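PDB 4MLO: TCP pilus virulence regulatory protein from Vibrio cholerae, which probably activates transcription of virulence genes, including those of the TCP pilus, as an AraC-family DNA-binding regulator that holds palmitoleic acid in a pocket. Local coordinates for residues K31-D36 with I79-I84; M103-Y108 with N160-T165; I220-S225 with S243-V248; L25-Y30 with K63-R68. All coordinates share one frame; numbering follows the deposited sequence.

Interaction 1: residues K31-D36 with I79-I84; sequences KMFWID and INVSVI. With PAM (palmitoleic acid), chain E.
Met32, Phe33, Trp34 and Ile35 pair with Ile84, Val83, Ser82 and Val81 as neighbouring antiparallel strands, their short axes 4.6 Å apart and 166° from one N-to-C direction to the other. The ladder belongs to the cupin-like domain and illustrates how alternation in a β-strand sorts residues: Phe33, Ile35, Val81 and Val83 take one face, Met32, Trp34, Ser82 and Ile84 the other. Two reciprocal backbone pairs, Met32 with Ile84 and Trp34 with Ser82, carry the register.

On the first face lies palmitoleic acid. Its C7 sits over the rim of one face of the Phe33 ring, 3.5 Å from CD1, and Val83 CG2 approaches the same carbon. Val81 CG1 reaches C10, farther down the lipid chain. Tyr12 and Lys230 also hydrogen-bond the lipid. On the other face, Trp34 holds CG between its own backbone N and carbonyl carbon (chi1 66°), a torsion that starts the indole back toward Ser82, whose CB lies over the six-membered ring, 4.1 Å from its centroid, a CH-pi contact, while Ile84 CD1 meets the ring edge in plane, 3.5 Å from CH2. Helix 121-131 packs against Trp34 through Leu127 and Val131.

At the strand end, Asp36 grips Asn80 through both carboxylate oxygens. Asn80 N reaches Asp36 OD1 at 3.0 Å from above the carboxylate plane, and Asn80 ND2 makes a weak bond to OD2; Asn80 OD1 turns instead to Asn78. At the opposite end Lys31, also bonded to Thr85, bends at its last torsion (chi4 -78°), placing NZ 2.9 Å from lipid O2.

Interaction 2: residues M103-Y108 with N160-T165; sequences MIRNLY and NSIFIT
Arg105 meets Ile162 and Ile164 through a side chain that runs straight at chi2 and then turns at chi3 (73°), while Tyr108 sets CG beside its own backbone N (chi1 -66°) and meets Asn160 and Ile162 at its ring edge. The guanidinium illustrates how one flat cation can use its edge and its face for different chemistry. At the edge, Arg105 NH2 donates to Ile164 O at 2.8 Å. The acceptor lies almost exactly in the guanidinium plane, and the N-H points to it with an angle of 156°. A water accepts from Arg105 NH1 and donates to the same Ile164 O at 2.7 Å, so two donors grip this carbonyl. Over one face, toward the rim, stands Ile162 CD1, whose side chain crosses the arginine at about a right angle.

The same methyl also approaches Arg105 O, at 3.5 Å, and lies against Tyr108 CB, so one methyl touches both residues. Asn160 ND2 comes to the edge of the Tyr108 ring, 3.3 Å from CD1, with the amide and ring planes steeply inclined. Over the centre of one ring face lies Ile104 O from the preceding helical turn.

Glu156 of helix 141-159 positions the first shell: it forms a salt bridge with Arg105 NE and accepts hydrogen bonds from the backbone N of Phe163 and of Ile164. The carboxylate therefore binds the arginine and the loop it contacts together. Asn160, with positive phi, is the C-prime residue of the Schellman motif that ends helix 141-159, and the contact fastens helix 102-106 to the loop leaving that helix terminus.

Interaction 3: residues I220-S225 with S243-V248; sequences IRISYS and SGFASV
Arg221 packs on the turn at Ser243 and Gly244, its CB, CG and CD gathered round Ser243 O, with CG at 3.1 Å. Beyond them, Gly244 O stands 3.2 Å above the guanidinium plane, toward its rim. Arg221 NH1 is near this oxygen, but the angle is too poor for a hydrogen bond. Phe245 CZ approaches Arg221 CB at 3.4 Å and Ile222 CD1 at 3.5 Å, where ring and isoleucine cross at about a right angle. Ser243 OG meets the edge of the Tyr224 ring and lies against Ser225 CB.

The second shell fixes these groups. Ile182 O accepts from Arg221 NE, and Ile239 O engages Ser243 OG. Ser225 OG, between its backbone N and carbonyl carbon (chi1 77°), bonds back to Ile222 O. Phe251 of helix 248-259 meets the Phe245 ring. Gly244, with positive phi, closes helix 236-242 by a Schellman motif, and Ser247 N-caps helix 248-259. The loop thus joins two helices of the AraC-family helix-turn-helix region and packs on helix 213-230.

Cohesion rests mainly on van der Waals contact, with no hydrogen bond between the segments: Ser243 O is buried among arginine methylenes without a polar partner, probably at some cost.

Interaction 4: residues L25-Y30 with K63-R68; sequences LYINDY and KNSIQR
Tyr26 OH donates to Asn64 OD1 at 2.7 Å, nearly along the C=O axis of the amide, while Asn64 ND2 is taken by Glu172. Backbone bonds continue the seam: Asn64 N reaches Ile27 O at 2.8 Å, Ile27 N reaches Ser65 O, and Leu25 pairs reciprocally with Gln67, whose N-H points almost straight (175°) at Leu25 O. The carbonyl of Lys63 receives a water at 2.6 Å. Lys63 NZ has its salt bridge with Asp88, whereas Asp29 OD1 stays 4.2 Å away, beyond salt-bridge distance.

This seam shows how backbone hydrogen bonding can outlast the strands themselves. Leu25 and Tyr26 end strand 19-26, the edge of a four-stranded antiparallel sheet in the cupin-like domain, and Ile66 and Gln67 begin strand 66-73 beside it; the bonds of Ile27 to Asn64 and Ser65 carry the hydrogen bonding on into the loops. Leu25 also touches palmitoleic acid, placing this sheet edge at the lipid pocket.

Packing fills in around the bonds. Ile66 CD1 meets the edge of the Tyr26 ring in plane, 3.7 Å from Tyr26 CD1, and helix 213-230 touches the same tyrosine through Ser219 and Ile220. Ile27 CG1 lies against Gln67 CG, and Gln67 NE2 donates to Ser65 OG. Lys63 crosses Tyr30 at about a right angle, its CB over the centre of the ring, 3.5 Å from the centroid and 9° off the normal, a CH-pi contact. Farther out, CG anti to the backbone N (chi1 -173°) starts an extended chain that passes Asn28 O, with Lys63 CE 3.2 Å from it.

Interactions 1 and 4 are the buried pair, adjoining in sequence yet in different sheets: strand 19-26 leads to strand 31-35 and strand 66-73 to strand 79-86. Both border the lipid, but only interaction 1 includes a hydrogen bond to its carboxylate. Interactions 2 and 3 are partly buried, each joining a helix to a loop, one by an arginine hydrogen bond, the other by van der Waals contact; their centres lie about 33 Å apart on opposite sides of the chain's centre. Interaction 4 touches both: Tyr30 OH meets Thr165 N of interaction 2, and Tyr26 O meets Ser223 OG of interaction 3, linking the cupin-like domain to helix 213-230.

Interaction 1: residues K31-D36 with I79-I84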
# COMPACT_ATOMS: atom_id res chain seq x y z
N LYS A 31 -1.35 -4.00 -0.44
CA LYS A 31 -2.69 -3.53 -0.07
C LYS A 31 -3.71 -3.85 -1.14
O LYS A 31 -3.40 -3.88 -2.33
CB LYS A 31 -2.71 -2.00 0.19
CG LYS A 31 -2.06 -1.64 1.51
CD LYS A 31 -2.05 -0.17 1.76
CE LYS A 31 -1.13 0.16 2.91
NZ LYS A 31 -1.79 -0.16 4.19
N MET A 32 -4.95 -4.05 -0.71
CA MET A 32 -6.07 -4.22 -1.61
C MET A 32 -7.19 -3.36 -1.06
O MET A 32 -7.35 -3.26 0.16
CB MET A 32 -6.51 -5.69 -1.69
CG MET A 32 -5.41 -6.62 -2.18
SD MET A 32 -5.81 -8.40 -1.99
CE MET A 32 -7.12 -8.56 -3.20
N PHE A 33 -7.92 -2.67 -1.94
CA PHE A 33 -9.06 -1.91 -1.44
C PHE A 33 -10.19 -1.90 -2.46
O PHE A 33 -10.01 -2.19 -3.64
CB PHE A 33 -8.68 -0.47 -1.02
CG PHE A 33 -8.36 0.47 -2.15
CD1 PHE A 33 -7.04 0.70 -2.52
CD2 PHE A 33 -9.37 1.18 -2.80
CE1 PHE A 33 -6.73 1.60 -3.53
CE2 PHE A 33 -9.06 2.09 -3.82
CZ PHE A 33 -7.74 2.29 -4.18
N TRP A 34 -11.39 -1.62 -1.95
CA TRP A 34 -12.60 -1.56 -2.77
C TRP A 34 -13.69 -0.85 -1.99
O TRP A 34 -13.66 -0.80 -0.76
CB TRP A 34 -13.07 -2.95 -3.20
CG TRP A 34 -13.52 -3.79 -2.07
CD1 TRP A 34 -14.81 -3.96 -1.64
CD2 TRP A 34 -12.71 -4.59 -1.20
NE1 TRP A 34 -14.83 -4.79 -0.55
CE2 TRP A 34 -13.56 -5.20 -0.27
CE3 TRP A 34 -11.33 -4.83 -1.11
CZ2 TRP A 34 -13.09 -6.05 0.73
CZ3 TRP A 34 -10.87 -5.67 -0.11
CH2 TRP A 34 -11.75 -6.27 0.80
N ILE A 35 -14.66 -0.32 -2.72
CA ILE A 35 -15.81 0.37 -2.14
C ILE A 35 -16.95 -0.63 -1.96
O ILE A 35 -17.02 -1.65 -2.66
CB ILE A 35 -16.22 1.57 -3.03
CG1 ILE A 35 -16.75 1.10 -4.40
CG2 ILE A 35 -15.03 2.53 -3.21
CD1 ILE A 35 -17.22 2.22 -5.31
N ASP A 36 -17.85 -0.36 -1.00
CA ASP A 36 -18.88 -1.33 -0.66
C ASP A 36 -20.19 -1.09 -1.40
O ASP A 36 -21.10 -1.92 -1.30
CB ASP A 36 -19.15 -1.31 0.85
CG ASP A 36 -19.88 -0.06 1.30
OD1 ASP A 36 -19.87 0.96 0.57
OD2 ASP A 36 -20.45 -0.10 2.40
N ILE A 79 -20.20 6.06 1.20
CA ILE A 79 -19.53 4.85 0.73
C ILE A 79 -18.53 4.45 1.80
O ILE A 79 -17.91 5.32 2.41
CB ILE A 79 -18.81 5.08 -0.61
CG1 ILE A 79 -19.81 5.24 -1.75
CG2 ILE A 79 -17.83 3.95 -0.91
CD1 ILE A 79 -19.15 5.70 -3.05
N ASN A 80 -18.39 3.15 2.02
CA ASN A 80 -17.32 2.63 2.86
C ASN A 80 -16.23 2.05 1.98
O ASN A 80 -16.51 1.21 1.12
CB ASN A 80 -17.85 1.55 3.82
CG ASN A 80 -18.81 2.12 4.84
OD1 ASN A 80 -18.61 3.22 5.35
ND2 ASN A 80 -19.88 1.39 5.12
N VAL A 81 -14.99 2.47 2.24
CA VAL A 81 -13.83 1.94 1.53
C VAL A 81 -13.11 0.96 2.45
O VAL A 81 -12.59 1.35 3.50
CB VAL A 81 -12.88 3.05 1.07
CG1 VAL A 81 -11.81 2.49 0.13
CG2 VAL A 81 -13.65 4.15 0.38
N SER A 82 -13.06 -0.30 2.04
CA SER A 82 -12.37 -1.33 2.80
C SER A 82 -10.96 -1.46 2.28
O SER A 82 -10.74 -1.45 1.06
CB SER A 82 -13.10 -2.67 2.68
OG SER A 82 -14.42 -2.58 3.18
N VAL A 83 -10.01 -1.60 3.20
CA VAL A 83 -8.58 -1.68 2.88
C VAL A 83 -8.00 -2.87 3.63
O VAL A 83 -8.00 -2.89 4.87
CB VAL A 83 -7.84 -0.40 3.28
CG1 VAL A 83 -6.34 -0.47 2.89
CG2 VAL A 83 -8.50 0.79 2.67
N ILE A 84 -7.44 -3.83 2.89
CA ILE A 84 -6.70 -4.95 3.47
C ILE A 84 -5.23 -4.66 3.28
O ILE A 84 -4.79 -4.41 2.15
CB ILE A 84 -7.07 -6.28 2.80
CG1 ILE A 84 -8.54 -6.63 3.02
CG2 ILE A 84 -6.19 -7.44 3.33
CD1 ILE A 84 -8.99 -7.85 2.20
C1 PAM E . -3.99 3.00 5.00
O1 PAM E . -5.01 2.46 5.52
O2 PAM E . -2.90 2.39 4.91
C2 PAM E . -4.06 4.41 4.48
C3 PAM E . -3.70 4.50 2.99
C4 PAM E . -4.68 3.66 2.18
C5 PAM E . -4.44 3.75 0.68
C6 PAM E . -5.33 2.78 -0.09
C7 PAM E . -6.82 3.08 0.08
C8 PAM E . -7.20 4.38 -0.61
C9 PAM E . -8.67 4.74 -0.40
C10 PAM E . -9.15 5.23 0.75
C11 PAM E . -8.29 5.44 1.98
C12 PAM E . -8.75 6.62 2.84
C13 PAM E . -7.62 6.95 3.82
C14 PAM E . -7.68 8.34 4.44
C15 PAM E . -7.67 9.44 3.38
C16 PAM E . -7.13 10.74 3.92
O HOH W 1 -15.67 -1.97 1.10

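Interaction 2: residues M103-Y108 with N160-T165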
# COMPACT_ATOMS: atom_id res chain seq x y z
N MET A 103 8.95 -19.96 -14.26
CA MET A 103 9.15 -19.73 -15.69
C MET A 103 8.09 -18.81 -16.25
O MET A 103 8.39 -17.95 -17.10
CB MET A 103 9.13 -21.05 -16.47
CG MET A 103 9.14 -20.88 -18.00
SD MET A 103 8.46 -22.27 -18.92
CE MET A 103 6.72 -22.19 -18.52
N ILE A 104 6.85 -18.99 -15.80
CA ILE A 104 5.75 -18.13 -16.23
C ILE A 104 6.01 -16.69 -15.80
O ILE A 104 5.86 -15.74 -16.58
CB ILE A 104 4.42 -18.64 -15.65
CG1 ILE A 104 4.14 -20.09 -16.09
CG2 ILE A 104 3.26 -17.73 -16.06
CD1 ILE A 104 3.01 -20.76 -15.33
N ARG A 105 6.40 -16.51 -14.54
CA ARG A 105 6.47 -15.16 -13.99
C ARG A 105 7.70 -14.40 -14.47
O ARG A 105 7.66 -13.17 -14.57
CB ARG A 105 6.41 -15.25 -12.46
CG ARG A 105 5.09 -15.85 -12.01
CD ARG A 105 4.96 -15.95 -10.51
NE ARG A 105 4.74 -14.64 -9.88
CZ ARG A 105 5.59 -14.04 -9.06
NH1 ARG A 105 6.76 -14.59 -8.73
NH2 ARG A 105 5.26 -12.85 -8.55
N ASN A 106 8.79 -15.10 -14.78
CA ASN A 106 9.96 -14.43 -15.33
C ASN A 106 9.69 -13.77 -16.67
O ASN A 106 10.44 -12.89 -17.08
CB ASN A 106 11.13 -15.41 -15.47
CG ASN A 106 11.82 -15.67 -14.16
OD1 ASN A 106 11.72 -14.87 -13.22
ND2 ASN A 106 12.52 -16.80 -14.07
N LEU A 107 8.61 -14.16 -17.35
CA LEU A 107 8.23 -13.49 -18.59
C LEU A 107 7.47 -12.18 -18.35
O LEU A 107 7.35 -11.37 -19.27
CB LEU A 107 7.38 -14.44 -19.44
CG LEU A 107 8.15 -15.65 -20.00
CD1 LEU A 107 7.24 -16.67 -20.67
CD2 LEU A 107 9.19 -15.18 -20.98
N TYR A 108 6.94 -11.97 -17.15
CA TYR A 108 6.13 -10.79 -16.86
C TYR A 108 6.99 -9.54 -16.63
O TYR A 108 8.12 -9.61 -16.15
CB TYR A 108 5.29 -11.05 -15.61
CG TYR A 108 4.22 -12.13 -15.71
CD1 TYR A 108 3.72 -12.55 -16.94
CD2 TYR A 108 3.69 -12.71 -14.56
CE1 TYR A 108 2.73 -13.51 -17.04
CE2 TYR A 108 2.68 -13.68 -14.64
CZ TYR A 108 2.21 -14.07 -15.89
OH TYR A 108 1.21 -15.03 -15.98
N ASN A 160 0.20 -9.25 -17.44
CA ASN A 160 1.53 -9.76 -17.77
C ASN A 160 2.59 -9.04 -16.93
O ASN A 160 3.63 -8.61 -17.43
CB ASN A 160 1.82 -9.60 -19.26
CG ASN A 160 2.88 -10.55 -19.76
OD1 ASN A 160 4.02 -10.14 -20.02
ND2 ASN A 160 2.51 -11.81 -19.91
N SER A 161 2.28 -8.86 -15.64
CA SER A 161 3.06 -8.01 -14.73
C SER A 161 3.21 -8.66 -13.36
O SER A 161 2.27 -9.26 -12.84
CB SER A 161 2.39 -6.64 -14.51
OG SER A 161 2.41 -5.88 -15.70
N ILE A 162 4.37 -8.46 -12.76
CA ILE A 162 4.65 -8.96 -11.42
C ILE A 162 3.91 -8.10 -10.40
O ILE A 162 3.99 -6.87 -10.44
CB ILE A 162 6.16 -8.95 -11.14
CG1 ILE A 162 6.90 -9.95 -12.03
CG2 ILE A 162 6.46 -9.24 -9.66
CD1 ILE A 162 6.55 -11.40 -11.78
N PHE A 163 3.18 -8.75 -9.50
CA PHE A 163 2.64 -8.10 -8.32
C PHE A 163 3.48 -8.44 -7.09
O PHE A 163 3.99 -7.54 -6.43
CB PHE A 163 1.17 -8.48 -8.10
CG PHE A 163 0.53 -7.75 -6.94
CD1 PHE A 163 0.04 -8.45 -5.84
CD2 PHE A 163 0.44 -6.36 -6.94
CE1 PHE A 163 -0.52 -7.80 -4.78
CE2 PHE A 163 -0.13 -5.68 -5.85
CZ PHE A 163 -0.62 -6.41 -4.79
N ILE A 164 3.68 -9.73 -6.82
CA ILE A 164 4.52 -10.13 -5.68
C ILE A 164 5.98 -10.08 -6.13
O ILE A 164 6.50 -10.97 -6.81
CB ILE A 164 4.15 -11.51 -5.14
CG1 ILE A 164 2.66 -11.58 -4.78
CG2 ILE A 164 5.04 -11.86 -3.92
CD1 ILE A 164 2.21 -10.51 -3.78
N THR A 165 6.66 -9.02 -5.71
CA THR A 165 8.02 -8.74 -6.13
C THR A 165 8.99 -9.73 -5.50
O THR A 165 8.75 -10.27 -4.43
CB THR A 165 8.42 -7.32 -5.73
OG1 THR A 165 7.50 -6.40 -6.35
CG2 THR A 165 9.81 -6.99 -6.19
O HOH W 2 8.45 -12.80 -7.09

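Interaction 3: residues I220-S225 with S243-V248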
# COMPACT_ATOMS: atom_id res chain seq x y z
N ILE A 220 8.42 7.11 3.63
CA ILE A 220 8.48 5.93 4.49
C ILE A 220 8.12 6.29 5.92
O ILE A 220 7.39 5.54 6.61
CB ILE A 220 9.87 5.28 4.39
CG1 ILE A 220 10.11 4.80 2.94
CG2 ILE A 220 10.03 4.12 5.42
CD1 ILE A 220 11.55 4.41 2.73
N ARG A 221 8.57 7.47 6.39
CA ARG A 221 8.23 7.94 7.74
C ARG A 221 6.75 8.24 7.89
O ARG A 221 6.18 7.97 8.94
CB ARG A 221 9.06 9.16 8.10
CG ARG A 221 10.56 8.84 8.31
CD ARG A 221 11.36 10.08 8.72
NE ARG A 221 12.71 9.66 9.16
CZ ARG A 221 13.81 10.38 9.10
NH1 ARG A 221 13.81 11.61 8.63
NH2 ARG A 221 14.96 9.82 9.52
N ILE A 222 6.08 8.75 6.85
CA ILE A 222 4.63 8.96 6.97
C ILE A 222 3.91 7.63 7.11
O ILE A 222 2.95 7.49 7.89
CB ILE A 222 4.09 9.76 5.76
CG1 ILE A 222 4.54 11.24 5.80
CG2 ILE A 222 2.53 9.71 5.66
CD1 ILE A 222 4.12 12.03 7.04
N SER A 223 4.30 6.64 6.33
CA SER A 223 3.61 5.38 6.44
C SER A 223 3.88 4.72 7.79
O SER A 223 3.00 4.07 8.34
CB SER A 223 3.98 4.51 5.25
OG SER A 223 3.42 5.11 4.08
N TYR A 224 5.06 4.96 8.39
CA TYR A 224 5.30 4.53 9.76
C TYR A 224 4.35 5.22 10.73
O TYR A 224 3.76 4.57 11.61
CB TYR A 224 6.78 4.79 10.09
CG TYR A 224 7.30 4.23 11.38
CD1 TYR A 224 7.19 4.92 12.55
CD2 TYR A 224 8.02 3.03 11.39
CE1 TYR A 224 7.70 4.42 13.75
CE2 TYR A 224 8.53 2.53 12.60
CZ TYR A 224 8.33 3.23 13.77
OH TYR A 224 8.82 2.78 15.00
N SER A 225 4.14 6.53 10.57
CA SER A 225 3.22 7.25 11.47
C SER A 225 1.79 6.71 11.34
O SER A 225 1.04 6.68 12.33
CB SER A 225 3.26 8.76 11.19
OG SER A 225 2.55 9.18 10.02
N SER A 243 8.34 8.69 14.63
CA SER A 243 8.43 8.41 13.23
C SER A 243 9.63 9.04 12.56
O SER A 243 9.80 8.85 11.35
CB SER A 243 7.18 8.93 12.54
OG SER A 243 6.02 8.32 13.08
N GLY A 244 10.46 9.78 13.31
CA GLY A 244 11.72 10.28 12.80
C GLY A 244 11.68 11.67 12.23
O GLY A 244 12.70 12.12 11.66
N PHE A 245 10.59 12.41 12.41
CA PHE A 245 10.54 13.79 11.97
C PHE A 245 11.26 14.73 12.95
O PHE A 245 11.33 14.50 14.17
CB PHE A 245 9.07 14.19 11.76
CG PHE A 245 8.44 13.48 10.61
CD1 PHE A 245 8.71 13.89 9.31
CD2 PHE A 245 7.65 12.35 10.80
CE1 PHE A 245 8.15 13.22 8.22
CE2 PHE A 245 7.08 11.68 9.72
CZ PHE A 245 7.33 12.11 8.44
N ALA A 246 11.77 15.83 12.40
CA ALA A 246 12.59 16.75 13.19
C ALA A 246 11.75 17.50 14.21
O ALA A 246 12.26 17.91 15.25
CB ALA A 246 13.29 17.75 12.27
N SER A 247 10.45 17.65 13.93
CA SER A 247 9.55 18.44 14.75
C SER A 247 8.12 18.07 14.35
O SER A 247 7.91 17.43 13.31
CB SER A 247 9.73 19.94 14.57
OG SER A 247 9.39 20.27 13.25
N VAL A 248 7.16 18.48 15.19
CA VAL A 248 5.74 18.31 14.90
C VAL A 248 5.34 19.09 13.66
O VAL A 248 4.54 18.61 12.83
CB VAL A 248 4.89 18.74 16.11
CG1 VAL A 248 3.41 18.79 15.72
CG2 VAL A 248 5.13 17.76 17.22

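Interaction 4: residues L25-Y30 with K63-R68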
# COMPACT_ATOMS: atom_id res chain seq x y z
N LEU A 25 2.63 8.65 -1.59
CA LEU A 25 2.23 7.67 -0.57
C LEU A 25 3.05 6.39 -0.78
O LEU A 25 2.86 5.69 -1.78
CB LEU A 25 0.74 7.36 -0.67
CG LEU A 25 0.17 6.37 0.36
CD1 LEU A 25 0.22 7.03 1.74
CD2 LEU A 25 -1.23 5.85 -0.03
N TYR A 26 3.92 6.09 0.20
CA TYR A 26 4.72 4.87 0.23
C TYR A 26 3.89 3.70 0.74
O TYR A 26 3.26 3.77 1.80
CB TYR A 26 5.97 5.06 1.11
CG TYR A 26 6.73 3.77 1.36
CD1 TYR A 26 7.55 3.22 0.39
CD2 TYR A 26 6.59 3.11 2.55
CE1 TYR A 26 8.21 2.01 0.63
CE2 TYR A 26 7.21 1.94 2.78
CZ TYR A 26 8.00 1.39 1.83
OH TYR A 26 8.58 0.18 2.18
N ILE A 27 3.89 2.62 -0.02
CA ILE A 27 3.07 1.46 0.28
C ILE A 27 3.98 0.51 1.05
O ILE A 27 4.83 -0.16 0.47
CB ILE A 27 2.49 0.82 -0.98
CG1 ILE A 27 1.66 1.85 -1.76
CG2 ILE A 27 1.65 -0.35 -0.61
CD1 ILE A 27 0.51 2.48 -0.96
N ASN A 28 3.79 0.44 2.38
CA ASN A 28 4.70 -0.29 3.27
C ASN A 28 4.52 -1.79 3.16
O ASN A 28 5.46 -2.56 3.43
CB ASN A 28 4.46 0.14 4.71
CG ASN A 28 5.47 -0.44 5.65
OD1 ASN A 28 6.62 -0.07 5.58
ND2 ASN A 28 5.06 -1.38 6.51
N ASP A 29 3.31 -2.23 2.82
CA ASP A 29 2.95 -3.64 2.68
C ASP A 29 1.91 -3.74 1.57
O ASP A 29 1.24 -2.76 1.25
CB ASP A 29 2.36 -4.20 3.97
CG ASP A 29 3.45 -4.56 4.97
OD1 ASP A 29 4.29 -5.43 4.63
OD2 ASP A 29 3.48 -3.96 6.05
N TYR A 30 1.76 -4.92 0.97
CA TYR A 30 0.79 -5.11 -0.10
C TYR A 30 -0.60 -4.74 0.39
O TYR A 30 -0.97 -5.06 1.52
CB TYR A 30 0.78 -6.56 -0.60
CG TYR A 30 2.04 -6.91 -1.30
CD1 TYR A 30 3.07 -7.54 -0.62
CD2 TYR A 30 2.23 -6.56 -2.63
CE1 TYR A 30 4.29 -7.83 -1.28
CE2 TYR A 30 3.42 -6.86 -3.29
CZ TYR A 30 4.43 -7.49 -2.61
OH TYR A 30 5.61 -7.77 -3.25
N LYS A 63 3.67 -3.42 -2.88
CA LYS A 63 4.58 -3.04 -1.82
C LYS A 63 5.78 -2.31 -2.41
O LYS A 63 6.28 -2.67 -3.48
CB LYS A 63 5.05 -4.28 -1.06
CG LYS A 63 5.87 -3.95 0.17
CD LYS A 63 6.44 -5.21 0.84
CE LYS A 63 7.25 -4.80 2.05
NZ LYS A 63 8.01 -5.92 2.67
N ASN A 64 6.21 -1.27 -1.69
CA ASN A 64 7.36 -0.40 -2.00
C ASN A 64 7.08 0.54 -3.15
O ASN A 64 7.98 1.23 -3.62
CB ASN A 64 8.64 -1.19 -2.27
CG ASN A 64 9.13 -1.92 -1.05
OD1 ASN A 64 9.04 -1.43 0.07
ND2 ASN A 64 9.60 -3.14 -1.25
N SER A 65 5.84 0.62 -3.62
CA SER A 65 5.54 1.59 -4.63
C SER A 65 5.32 2.96 -3.98
O SER A 65 5.07 3.06 -2.78
CB SER A 65 4.31 1.18 -5.45
OG SER A 65 3.14 1.09 -4.63
N ILE A 66 5.39 4.00 -4.80
CA ILE A 66 5.13 5.37 -4.38
C ILE A 66 3.95 5.85 -5.19
O ILE A 66 4.07 6.09 -6.40
CB ILE A 66 6.35 6.29 -4.58
CG1 ILE A 66 7.53 5.81 -3.75
CG2 ILE A 66 5.99 7.75 -4.24
CD1 ILE A 66 7.31 5.77 -2.28
N GLN A 67 2.79 5.99 -4.54
CA GLN A 67 1.53 6.21 -5.22
C GLN A 67 1.17 7.69 -5.32
O GLN A 67 1.43 8.48 -4.40
CB GLN A 67 0.42 5.46 -4.50
CG GLN A 67 0.60 3.94 -4.49
CD GLN A 67 0.34 3.31 -5.84
OE1 GLN A 67 -0.33 3.88 -6.68
NE2 GLN A 67 0.83 2.08 -6.03
N ARG A 68 0.56 8.05 -6.45
CA ARG A 68 -0.05 9.37 -6.67
C ARG A 68 -1.40 9.15 -7.34
O ARG A 68 -1.46 8.93 -8.55
CB ARG A 68 0.83 10.25 -7.56
CG ARG A 68 2.19 10.51 -6.98
CD ARG A 68 3.13 11.19 -7.98
NE ARG A 68 4.47 11.18 -7.46
CZ ARG A 68 5.40 10.25 -7.71
NH1 ARG A 68 5.17 9.25 -8.55
NH2 ARG A 68 6.57 10.37 -7.14
O HOH W 3 7.00 -4.47 5.57
O HOH W 4 7.26 -5.05 -4.01